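Local coordinates for protein glycerate dehydrogenase (Bacillus sp. 5mfcol3.1, PDB 6P2I) that acts as an NADPH-dependent imine reductase that probably reduces acyclic imino acids, such as those released by a partner oxidase, to amino acids, at residues A[103-108]-A[273-278]; A[111-116]-A[221-226]. One frame throughout, in Å; residues are numbered along the deposited sequence.

How the contacts relate
Contacts 1 and 2 both hang on helix 99-114 and both are buried, yet they show how one helix can serve different chemistry along its length. Contact 1 lies nearer the middle, its centre about 9 Å from that of the chain, where an imidazole meets the turn that contributes A276 and W277 to the cofactor pocket and W277 to that of D-arginine. Contact 2, about 18 Å out, sets the end of the same helix on strand 223-226 through branched aliphatic groups. Their centres are about 14 Å apart, joined by V106 CG1 and I225 CG2, 4.1 Å from each other. Both also adjoin the second subunit, so the helix serves the fold and the dimer at once.

Contact 1 (A[103-108]-A[273-278]); sequences AEHVFA and PGSAWY. With DAR (D-arginine), chain D; NAP (NADP nicotinamide-adenine-dinucleotide phosphate), chain C.
The imidazole of H105 lies flat against A276, whose CA stands over the ring centre in a CH-pi contact, 3.5 Å from the centroid and only 13° off the ring normal. The methyl shares that face: A276 CB is 3.4 Å from H105 CD2. CG of H105 points away from its own backbone N (chi1 -158°), which carries the ring off helix 99-114 to the type I turn S275-Y278. S275 OG approaches obliquely, 4.1 Å from H105 CE1, while NE2 of the imidazole is hydrogen-bonded to T272 OG1. The turn follows the last strand of the Rossmann-type sheet of the D-2-hydroxyacid dehydrogenase family, and it brings A276 and W277 to the cofactor and W277 to the D-arginine as well. A276 CB lies 3.7 Å from N7N of the nicotinamide carboxamide, wedging this alanine between imidazole and cofactor. W277 turns the other way, its CB 3.2 Å from NAP O7N and its indole spread beneath D-arginine, with DAR CD 3.3 Å from W277 CE2. The guanidinium lies over the six-membered part of the same face, DAR CZ 3.5 Å from W277 CH2. CD1 of Y278 sits above the opposite indole face, and Y132 of the second subunit meets the indole edge-to-face. A serine in place of W277 would probably leave the aliphatic chain and guanidinium of the ligand without their flat support.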
ATOM      1  N   ALA A 103     -10.171  -3.144  -4.617  1.00 16.77           N
ATOM      2  CA  ALA A 103     -10.072  -2.859  -3.190  1.00 18.45           C
ATOM      3  C   ALA A 103      -8.618  -2.864  -2.727  1.00 20.33           C
ATOM      4  O   ALA A 103      -8.201  -1.982  -1.964  1.00 19.12           O
ATOM      5  CB  ALA A 103     -10.896  -3.871  -2.394  1.00 17.08           C
ATOM      6  N   GLU A 104      -7.825  -3.833  -3.184  1.00 18.31           N
ATOM      7  CA  GLU A 104      -6.410  -3.813  -2.820  1.00 19.17           C
ATOM      8  C   GLU A 104      -5.708  -2.596  -3.404  1.00 19.73           C
ATOM      9  O   GLU A 104      -4.819  -2.022  -2.764  1.00 18.44           O
ATOM     10  CB  GLU A 104      -5.722  -5.105  -3.265  1.00 18.05           C
ATOM     11  CG  GLU A 104      -6.156  -6.294  -2.439  1.00 18.34           C
ATOM     12  CD  GLU A 104      -5.399  -7.578  -2.733  1.00 19.49           C
ATOM     13  OE1 GLU A 104      -4.299  -7.520  -3.326  1.00 22.34           O
ATOM     14  OE2 GLU A 104      -5.924  -8.655  -2.363  1.00 20.05           O
ATOM     15  N   HIS A 105      -6.115  -2.166  -4.605  1.00 16.88           N
ATOM     16  CA  HIS A 105      -5.504  -0.984  -5.196  1.00 16.52           C
ATOM     17  C   HIS A 105      -5.790   0.266  -4.391  1.00 15.88           C
ATOM     18  O   HIS A 105      -4.962   1.186  -4.367  1.00 18.14           O
ATOM     19  CB  HIS A 105      -6.010  -0.796  -6.630  1.00 15.81           C
ATOM     20  CG  HIS A 105      -5.109   0.028  -7.480  1.00 16.78           C
ATOM     21  ND1 HIS A 105      -3.950  -0.471  -8.036  1.00 18.86           N
ATOM     22  CD2 HIS A 105      -5.212   1.310  -7.909  1.00 19.12           C
ATOM     23  CE1 HIS A 105      -3.383   0.466  -8.777  1.00 19.47           C
ATOM     24  NE2 HIS A 105      -4.124   1.558  -8.711  1.00 19.60           N
ATOM     25  N   VAL A 106      -6.963   0.344  -3.752  1.00 16.86           N
ATOM     26  CA  VAL A 106      -7.243   1.489  -2.895  1.00 16.17           C
ATOM     27  C   VAL A 106      -6.162   1.613  -1.825  1.00 18.57           C
ATOM     28  O   VAL A 106      -5.653   2.709  -1.554  1.00 19.09           O
ATOM     29  CB  VAL A 106      -8.637   1.356  -2.250  1.00 16.87           C
ATOM     30  CG1 VAL A 106      -8.822   2.383  -1.140  1.00 20.84           C
ATOM     31  CG2 VAL A 106      -9.750   1.499  -3.300  1.00 19.22           C
ATOM     32  N   PHE A 107      -5.785   0.488  -1.223  1.00 19.66           N
ATOM     33  CA  PHE A 107      -4.756   0.524  -0.190  1.00 17.80           C
ATOM     34  C   PHE A 107      -3.373   0.726  -0.790  1.00 19.62           C
ATOM     35  O   PHE A 107      -2.546   1.413  -0.191  1.00 18.81           O
ATOM     36  CB  PHE A 107      -4.836  -0.739   0.672  1.00 16.69           C
ATOM     37  CG  PHE A 107      -6.017  -0.728   1.586  1.00 19.59           C
ATOM     38  CD1 PHE A 107      -7.265  -1.156   1.145  1.00 22.58           C
ATOM     39  CD2 PHE A 107      -5.894  -0.218   2.864  1.00 20.67           C
ATOM     40  CE1 PHE A 107      -8.359  -1.100   1.975  1.00 24.10           C
ATOM     41  CE2 PHE A 107      -6.993  -0.162   3.709  1.00 20.01           C
ATOM     42  CZ  PHE A 107      -8.219  -0.607   3.271  1.00 26.42           C
ATOM     43  N   ALA A 108      -3.116   0.186  -1.986  1.00 18.05           N
ATOM     44  CA  ALA A 108      -1.872   0.500  -2.683  1.00 16.93           C
ATOM     45  C   ALA A 108      -1.719   2.006  -2.864  1.00 17.34           C
ATOM     46  O   ALA A 108      -0.669   2.582  -2.557  1.00 19.56           O
ATOM     47  CB  ALA A 108      -1.829  -0.210  -4.044  1.00 18.37           C
ATOM     48  N   PRO A 273      -2.663   4.237 -14.346  1.00 20.67           N
ATOM     49  CA  PRO A 273      -3.365   4.385 -15.647  1.00 24.43           C
ATOM     50  C   PRO A 273      -4.545   3.433 -15.812  1.00 23.06           C
ATOM     51  O   PRO A 273      -4.603   2.623 -16.748  1.00 22.95           O
ATOM     52  CB  PRO A 273      -2.241   4.098 -16.656  1.00 25.24           C
ATOM     53  CG  PRO A 273      -1.393   3.043 -15.948  1.00 19.69           C
ATOM     54  CD  PRO A 273      -1.414   3.456 -14.463  1.00 21.00           C
ATOM     55  N   GLY A 274      -5.517   3.537 -14.906  1.00 24.45           N
ATOM     56  CA  GLY A 274      -6.647   2.624 -14.926  1.00 23.85           C
ATOM     57  C   GLY A 274      -6.291   1.178 -14.644  1.00 26.51           C
ATOM     58  O   GLY A 274      -7.026   0.281 -15.050  1.00 26.41           O
ATOM     59  N   SER A 275      -5.175   0.924 -13.962  1.00 19.87           N
ATOM     60  CA  SER A 275      -4.668  -0.432 -13.769  1.00 20.53           C
ATOM     61  C   SER A 275      -5.180  -1.099 -12.490  1.00 22.76           C
ATOM     62  O   SER A 275      -4.755  -2.217 -12.179  1.00 20.87           O
ATOM     63  CB  SER A 275      -3.134  -0.413 -13.771  1.00 20.70           C
ATOM     64  OG  SER A 275      -2.657   0.538 -12.818  1.00 23.24           O
ATOM     65  N   ALA A 276      -6.096  -0.450 -11.759  1.00 20.26           N
ATOM     66  CA  ALA A 276      -6.555  -0.965 -10.469  1.00 19.04           C
ATOM     67  C   ALA A 276      -7.091  -2.386 -10.568  1.00 18.85           C
ATOM     68  O   ALA A 276      -6.910  -3.198  -9.648  1.00 19.58           O
ATOM     69  CB  ALA A 276      -7.632  -0.046  -9.894  1.00 20.60           C
ATOM     70  N   TRP A 277      -7.778  -2.699 -11.666  1.00 19.92           N
ATOM     71  CA  TRP A 277      -8.485  -3.964 -11.780  1.00 19.21           C
ATOM     72  C   TRP A 277      -7.616  -5.128 -12.202  1.00 18.41           C
ATOM     73  O   TRP A 277      -8.082  -6.272 -12.131  1.00 20.95           O
ATOM     74  CB  TRP A 277      -9.605  -3.851 -12.812  1.00 17.13           C
ATOM     75  CG  TRP A 277      -9.103  -3.785 -14.257  1.00 21.52           C
ATOM     76  CD1 TRP A 277      -8.566  -2.697 -14.899  1.00 21.26           C
ATOM     77  CD2 TRP A 277      -9.109  -4.847 -15.215  1.00 20.08           C
ATOM     78  NE1 TRP A 277      -8.240  -3.020 -16.195  1.00 24.09           N
ATOM     79  CE2 TRP A 277      -8.565  -4.334 -16.415  1.00 24.29           C
ATOM     80  CE3 TRP A 277      -9.529  -6.181 -15.179  1.00 24.53           C
ATOM     81  CZ2 TRP A 277      -8.447  -5.107 -17.579  1.00 24.90           C
ATOM     82  CZ3 TRP A 277      -9.405  -6.951 -16.333  1.00 22.03           C
ATOM     83  CH2 TRP A 277      -8.869  -6.409 -17.519  1.00 23.48           C
ATOM     84  N   TYR A 278      -6.411  -4.886 -12.723  1.00 19.14           N
ATOM     85  CA  TYR A 278      -5.815  -5.885 -13.612  1.00 23.45           C
ATOM     86  C   TYR A 278      -4.928  -6.856 -12.836  1.00 20.11           C
ATOM     87  O   TYR A 278      -3.703  -6.840 -12.931  1.00 21.82           O
ATOM     88  CB  TYR A 278      -5.042  -5.213 -14.743  1.00 25.84           C
ATOM     89  CG  TYR A 278      -4.799  -6.147 -15.912  1.00 23.54           C
ATOM     90  CD1 TYR A 278      -5.817  -6.965 -16.392  1.00 21.52           C
ATOM     91  CD2 TYR A 278      -3.551  -6.226 -16.522  1.00 25.49           C
ATOM     92  CE1 TYR A 278      -5.614  -7.829 -17.449  1.00 22.99           C
ATOM     93  CE2 TYR A 278      -3.335  -7.094 -17.594  1.00 24.66           C
ATOM     94  CZ  TYR A 278      -4.374  -7.890 -18.050  1.00 25.31           C
ATOM     95  OH  TYR A 278      -4.175  -8.746 -19.101  1.00 27.19           O
TER
HETATM   96  N   DAR D 402     -13.743   0.542 -15.892  1.00 31.15           N
HETATM   97  CA  DAR D 402     -13.522  -0.667 -15.099  1.00 34.85           C
HETATM   98  CB  DAR D 402     -12.297  -1.451 -15.594  1.00 33.00           C
HETATM   99  CG  DAR D 402     -12.437  -1.966 -17.030  1.00 36.64           C
HETATM  100  CD  DAR D 402     -11.425  -3.066 -17.338  1.00 36.52           C
HETATM  101  NE  DAR D 402     -11.561  -3.706 -18.647  1.00 26.49           N
HETATM  102  CZ  DAR D 402     -11.796  -5.018 -18.748  1.00 24.93           C
HETATM  103  NH1 DAR D 402     -12.362  -5.682 -17.734  1.00 23.02           N
HETATM  104  NH2 DAR D 402     -11.476  -5.685 -19.857  1.00 23.36           N
HETATM  105  C   DAR D 402     -14.782  -1.514 -15.055  1.00 26.12           C
HETATM  106  O   DAR D 402     -14.749  -2.756 -14.950  1.00 33.46           O
HETATM  107  OXT DAR D 402     -15.859  -0.923 -15.113  1.00 30.18           O
HETATM  108  PA  NAP C 401     -22.071  -1.432  -7.196  1.00 21.62           P
HETATM  109  O1A NAP C 401     -23.201  -1.140  -8.161  1.00 22.64           O
HETATM  110  O2A NAP C 401     -21.997  -2.772  -6.524  1.00 21.02           O
HETATM  111  O5B NAP C 401     -22.117  -0.321  -6.049  1.00 22.26           O
HETATM  112  C5B NAP C 401     -22.380   1.045  -6.352  1.00 22.60           C
HETATM  113  C4B NAP C 401     -22.570   1.774  -5.026  1.00 23.10           C
HETATM  114  O4B NAP C 401     -22.739   3.162  -5.320  1.00 25.29           O
HETATM  115  C3B NAP C 401     -23.836   1.325  -4.291  1.00 21.31           C
HETATM  116  O3B NAP C 401     -23.639   1.487  -2.872  1.00 23.54           O
HETATM  117  C2B NAP C 401     -24.873   2.328  -4.736  1.00 24.59           C
HETATM  118  O2B NAP C 401     -25.931   2.485  -3.803  1.00 24.99           O
HETATM  119  C1B NAP C 401     -24.000   3.569  -4.776  1.00 26.11           C
HETATM  120  N9A NAP C 401     -24.630   4.639  -5.564  1.00 24.92           N
HETATM  121  C8A NAP C 401     -25.127   4.544  -6.814  1.00 26.79           C
HETATM  122  N7A NAP C 401     -25.650   5.733  -7.202  1.00 25.88           N
HETATM  123  C5A NAP C 401     -25.499   6.586  -6.172  1.00 30.94           C
HETATM  124  C6A NAP C 401     -25.827   8.001  -5.907  1.00 32.67           C
HETATM  125  N6A NAP C 401     -26.446   8.752  -6.849  1.00 31.48           N
HETATM  126  N1A NAP C 401     -25.485   8.505  -4.704  1.00 30.10           N
HETATM  127  C2A NAP C 401     -24.866   7.769  -3.754  1.00 31.41           C
HETATM  128  N3A NAP C 401     -24.531   6.474  -3.915  1.00 25.00           N
HETATM  129  C4A NAP C 401     -24.828   5.856  -5.093  1.00 25.99           C
HETATM  130  O3  NAP C 401     -20.724  -1.049  -8.000  1.00 20.57           O
HETATM  131  PN  NAP C 401     -19.243  -1.632  -7.768  1.00 21.00           P
HETATM  132  O1N NAP C 401     -19.146  -3.034  -8.315  1.00 22.24           O
HETATM  133  O2N NAP C 401     -18.823  -1.396  -6.334  1.00 20.02           O
HETATM  134  O5D NAP C 401     -18.413  -0.677  -8.756  1.00 21.87           O
HETATM  135  C5D NAP C 401     -18.401   0.740  -8.547  1.00 21.60           C
HETATM  136  C4D NAP C 401     -17.640   1.437  -9.666  1.00 23.08           C
HETATM  137  O4D NAP C 401     -16.270   1.049  -9.613  1.00 23.54           O
HETATM  138  C3D NAP C 401     -18.064   1.032 -11.070  1.00 24.46           C
HETATM  139  O3D NAP C 401     -19.233   1.733 -11.519  1.00 26.25           O
HETATM  140  C2D NAP C 401     -16.822   1.359 -11.886  1.00 23.48           C
HETATM  141  O2D NAP C 401     -16.960   2.663 -12.464  1.00 25.44           O
HETATM  142  C1D NAP C 401     -15.674   1.329 -10.873  1.00 21.91           C
HETATM  143  N1N NAP C 401     -14.700   0.289 -11.227  1.00 24.53           N
HETATM  144  C2N NAP C 401     -13.411   0.626 -11.406  1.00 24.42           C
HETATM  145  C3N NAP C 401     -12.460  -0.328 -11.761  1.00 22.20           C
HETATM  146  C7N NAP C 401     -11.024   0.076 -11.985  1.00 24.82           C
HETATM  147  O7N NAP C 401     -10.279  -0.681 -12.589  1.00 26.71           O
HETATM  148  N7N NAP C 401     -10.592   1.279 -11.580  1.00 21.84           N
HETATM  149  C4N NAP C 401     -12.867  -1.654 -11.929  1.00 25.25           C
HETATM  150  C5N NAP C 401     -14.213  -1.981 -11.748  1.00 22.28           C
HETATM  151  C6N NAP C 401     -15.109  -0.981 -11.387  1.00 23.32           C
HETATM  152  P2B NAP C 401     -27.245   1.547  -3.785  1.00 26.02           P
HETATM  153  O1X NAP C 401     -27.809   1.604  -5.194  1.00 27.02           O
HETATM  154  O2X NAP C 401     -26.748   0.172  -3.429  1.00 30.92           O
HETATM  155  O3X NAP C 401     -28.093   2.164  -2.705  1.00 27.96           O

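Contact 2 (A[111-116]-A[221-226]); sequences FAVNRK and DAVLIN
V113 overlaps V223 along the flank of helix 99-114, the two isopropyl groups lying alongside each other and running in opposing senses. One methyl of the helix residue does the touching: V113 CG1 is 3.9 Å from V223 CG2 and 4.0 Å from V223 CG1, so it rests against both branches of its partner. That methyl is swung away from the backbone N of V113 (chi1 172°), which aims it at the strand. N114, one residue on, reaches the same partner obliquely, its OD1 3.4 Å from V223 CG2. Strand 223-226 belongs to the parallel sheet of the Rossmann-type nucleotide-binding domain, and the contact sets the last turn of the helix against one face of that sheet. L110 of the same helix also packs on V223, and V113 reaches across to V270 of strand 269-271. The helix closes in a Schellman motif at K116, which has positive phi and whose N bonds to V113 O at 3.1 Å. R115 turns to the second subunit, with NH2 on A101 O of that chain. V223 CG2 offers N114 OD1 no polar hydrogen, so that approach is packing, and the oxygen takes its hydrogen bond from NH1 of R248, just before the neighbouring strand 249-252; the helix end is held to the strand by methyl groups, while the buried polar atom beside them is satisfied by that arginine.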
ATOM      1  N   PHE A 111      -1.406   3.963   0.672  1.00 18.47           N
ATOM      2  CA  PHE A 111      -0.070   3.851   1.249  1.00 20.89           C
ATOM      3  C   PHE A 111       0.959   4.613   0.417  1.00 19.75           C
ATOM      4  O   PHE A 111       1.855   5.253   0.969  1.00 22.36           O
ATOM      5  CB  PHE A 111       0.321   2.375   1.364  1.00 21.25           C
ATOM      6  CG  PHE A 111      -0.285   1.663   2.552  1.00 19.31           C
ATOM      7  CD1 PHE A 111      -0.221   2.217   3.835  1.00 21.83           C
ATOM      8  CD2 PHE A 111      -0.908   0.431   2.388  1.00 19.63           C
ATOM      9  CE1 PHE A 111      -0.788   1.547   4.925  1.00 20.57           C
ATOM     10  CE2 PHE A 111      -1.473  -0.231   3.451  1.00 21.10           C
ATOM     11  CZ  PHE A 111      -1.401   0.318   4.731  1.00 21.30           C
ATOM     12  N   ALA A 112       0.843   4.565  -0.919  1.00 18.89           N
ATOM     13  CA  ALA A 112       1.775   5.301  -1.768  1.00 18.59           C
ATOM     14  C   ALA A 112       1.697   6.799  -1.496  1.00 20.35           C
ATOM     15  O   ALA A 112       2.721   7.491  -1.480  1.00 21.42           O
ATOM     16  CB  ALA A 112       1.483   4.998  -3.242  1.00 16.44           C
ATOM     17  N   VAL A 113       0.486   7.319  -1.270  1.00 19.20           N
ATOM     18  CA  VAL A 113       0.339   8.726  -0.902  1.00 19.51           C
ATOM     19  C   VAL A 113       0.882   8.962   0.500  1.00 22.58           C
ATOM     20  O   VAL A 113       1.692   9.873   0.727  1.00 23.14           O
ATOM     21  CB  VAL A 113      -1.136   9.154  -0.992  1.00 18.97           C
ATOM     22  CG1 VAL A 113      -1.326  10.560  -0.422  1.00 22.96           C
ATOM     23  CG2 VAL A 113      -1.650   9.086  -2.442  1.00 19.02           C
ATOM     24  N   ASN A 114       0.436   8.142   1.460  1.00 20.85           N
ATOM     25  CA  ASN A 114       0.743   8.395   2.861  1.00 22.13           C
ATOM     26  C   ASN A 114       2.236   8.331   3.120  1.00 22.33           C
ATOM     27  O   ASN A 114       2.771   9.134   3.889  1.00 23.37           O
ATOM     28  CB  ASN A 114       0.015   7.383   3.749  1.00 23.87           C
ATOM     29  CG  ASN A 114      -1.086   8.016   4.549  1.00 43.71           C
ATOM     30  OD1 ASN A 114      -1.702   8.988   4.108  1.00 42.10           O
ATOM     31  ND2 ASN A 114      -1.336   7.483   5.744  1.00 36.39           N
ATOM     32  N   ARG A 115       2.922   7.385   2.490  1.00 19.85           N
ATOM     33  CA  ARG A 115       4.342   7.177   2.731  1.00 20.06           C
ATOM     34  C   ARG A 115       5.206   7.919   1.721  1.00 22.69           C
ATOM     35  O   ARG A 115       6.438   7.820   1.790  1.00 23.56           O
ATOM     36  CB  ARG A 115       4.668   5.667   2.704  1.00 19.28           C
ATOM     37  CG  ARG A 115       3.886   4.788   3.697  1.00 21.62           C
ATOM     38  CD  ARG A 115       4.037   5.361   5.082  1.00 21.68           C
ATOM     39  NE  ARG A 115       3.383   4.622   6.162  1.00 22.12           N
ATOM     40  CZ  ARG A 115       4.035   3.954   7.122  1.00 22.42           C
ATOM     41  NH1 ARG A 115       5.347   3.836   7.086  1.00 19.46           N
ATOM     42  NH2 ARG A 115       3.368   3.386   8.112  1.00 20.25           N
ATOM     43  N   LYS A 116       4.589   8.658   0.791  1.00 18.89           N
ATOM     44  CA  LYS A 116       5.304   9.405  -0.246  1.00 19.69           C
ATOM     45  C   LYS A 116       6.309   8.509  -0.953  1.00 21.57           C
ATOM     46  O   LYS A 116       7.478   8.859  -1.134  1.00 23.65           O
ATOM     47  CB  LYS A 116       5.977  10.654   0.330  1.00 21.62           C
ATOM     48  CG  LYS A 116       4.999  11.700   0.845  1.00 28.06           C
ATOM     49  CD  LYS A 116       5.714  12.982   1.283  1.00 30.79           C
ATOM     50  CE  LYS A 116       4.721  14.013   1.801  1.00 43.34           C
ATOM     51  NZ  LYS A 116       4.085  13.597   3.085  1.00 52.93           N
ATOM     52  N   ASP A 221      -5.358  17.122   6.484  1.00 31.21           N
ATOM     53  CA  ASP A 221      -4.443  16.036   6.147  1.00 30.30           C
ATOM     54  C   ASP A 221      -5.176  14.849   5.522  1.00 27.64           C
ATOM     55  O   ASP A 221      -4.704  13.711   5.598  1.00 28.70           O
ATOM     56  CB  ASP A 221      -3.642  15.604   7.377  1.00 32.40           C
ATOM     57  CG  ASP A 221      -2.698  16.689   7.870  1.00 43.60           C
ATOM     58  N   ALA A 222      -6.310  15.110   4.869  1.00 27.36           N
ATOM     59  CA  ALA A 222      -7.100  14.056   4.248  1.00 27.01           C
ATOM     60  C   ALA A 222      -6.391  13.484   3.025  1.00 25.58           C
ATOM     61  O   ALA A 222      -5.586  14.156   2.377  1.00 26.91           O
ATOM     62  CB  ALA A 222      -8.472  14.592   3.832  1.00 26.76           C
ATOM     63  N   VAL A 223      -6.698  12.222   2.717  1.00 23.26           N
ATOM     64  CA  VAL A 223      -6.268  11.570   1.484  1.00 20.73           C
ATOM     65  C   VAL A 223      -7.510  11.157   0.716  1.00 22.70           C
ATOM     66  O   VAL A 223      -8.414  10.524   1.276  1.00 22.64           O
ATOM     67  CB  VAL A 223      -5.370  10.346   1.747  1.00 20.93           C
ATOM     68  CG1 VAL A 223      -5.139   9.579   0.444  1.00 21.48           C
ATOM     69  CG2 VAL A 223      -4.036  10.786   2.359  1.00 21.37           C
ATOM     70  N   LEU A 224      -7.553  11.519  -0.561  1.00 19.85           N
ATOM     71  CA  LEU A 224      -8.663  11.196  -1.441  1.00 22.77           C
ATOM     72  C   LEU A 224      -8.211  10.138  -2.437  1.00 21.68           C
ATOM     73  O   LEU A 224      -7.168  10.296  -3.080  1.00 21.10           O
ATOM     74  CB  LEU A 224      -9.145  12.448  -2.168  1.00 21.62           C
ATOM     75  CG  LEU A 224     -10.210  12.262  -3.243  1.00 24.15           C
ATOM     76  CD1 LEU A 224     -11.472  11.675  -2.652  1.00 26.65           C
ATOM     77  CD2 LEU A 224     -10.485  13.606  -3.934  1.00 26.28           C
ATOM     78  N   ILE A 225      -8.977   9.055  -2.542  1.00 21.29           N
ATOM     79  CA  ILE A 225      -8.693   7.955  -3.463  1.00 19.90           C
ATOM     80  C   ILE A 225      -9.828   7.878  -4.474  1.00 19.63           C
ATOM     81  O   ILE A 225     -11.001   7.858  -4.090  1.00 20.19           O
ATOM     82  CB  ILE A 225      -8.540   6.612  -2.721  1.00 20.10           C
ATOM     83  CG1 ILE A 225      -7.485   6.703  -1.600  1.00 19.79           C
ATOM     84  CG2 ILE A 225      -8.223   5.493  -3.716  1.00 24.30           C
ATOM     85  CD1 ILE A 225      -6.073   6.993  -2.113  1.00 21.69           C
ATOM     86  N   ASN A 226      -9.492   7.824  -5.769  1.00 19.01           N
ATOM     87  CA  ASN A 226     -10.512   7.628  -6.794  1.00 21.66           C
ATOM     88  C   ASN A 226     -10.103   6.493  -7.730  1.00 20.78           C
ATOM     89  O   ASN A 226      -9.251   6.672  -8.605  1.00 22.28           O
ATOM     90  CB  ASN A 226     -10.778   8.910  -7.575  1.00 21.89           C
ATOM     91  CG  ASN A 226     -12.012   8.789  -8.438  1.00 23.89           C
ATOM     92  OD1 ASN A 226     -12.826   7.886  -8.225  1.00 20.96           O
ATOM     93  ND2 ASN A 226     -12.150   9.667  -9.431  1.00 22.62           N
TER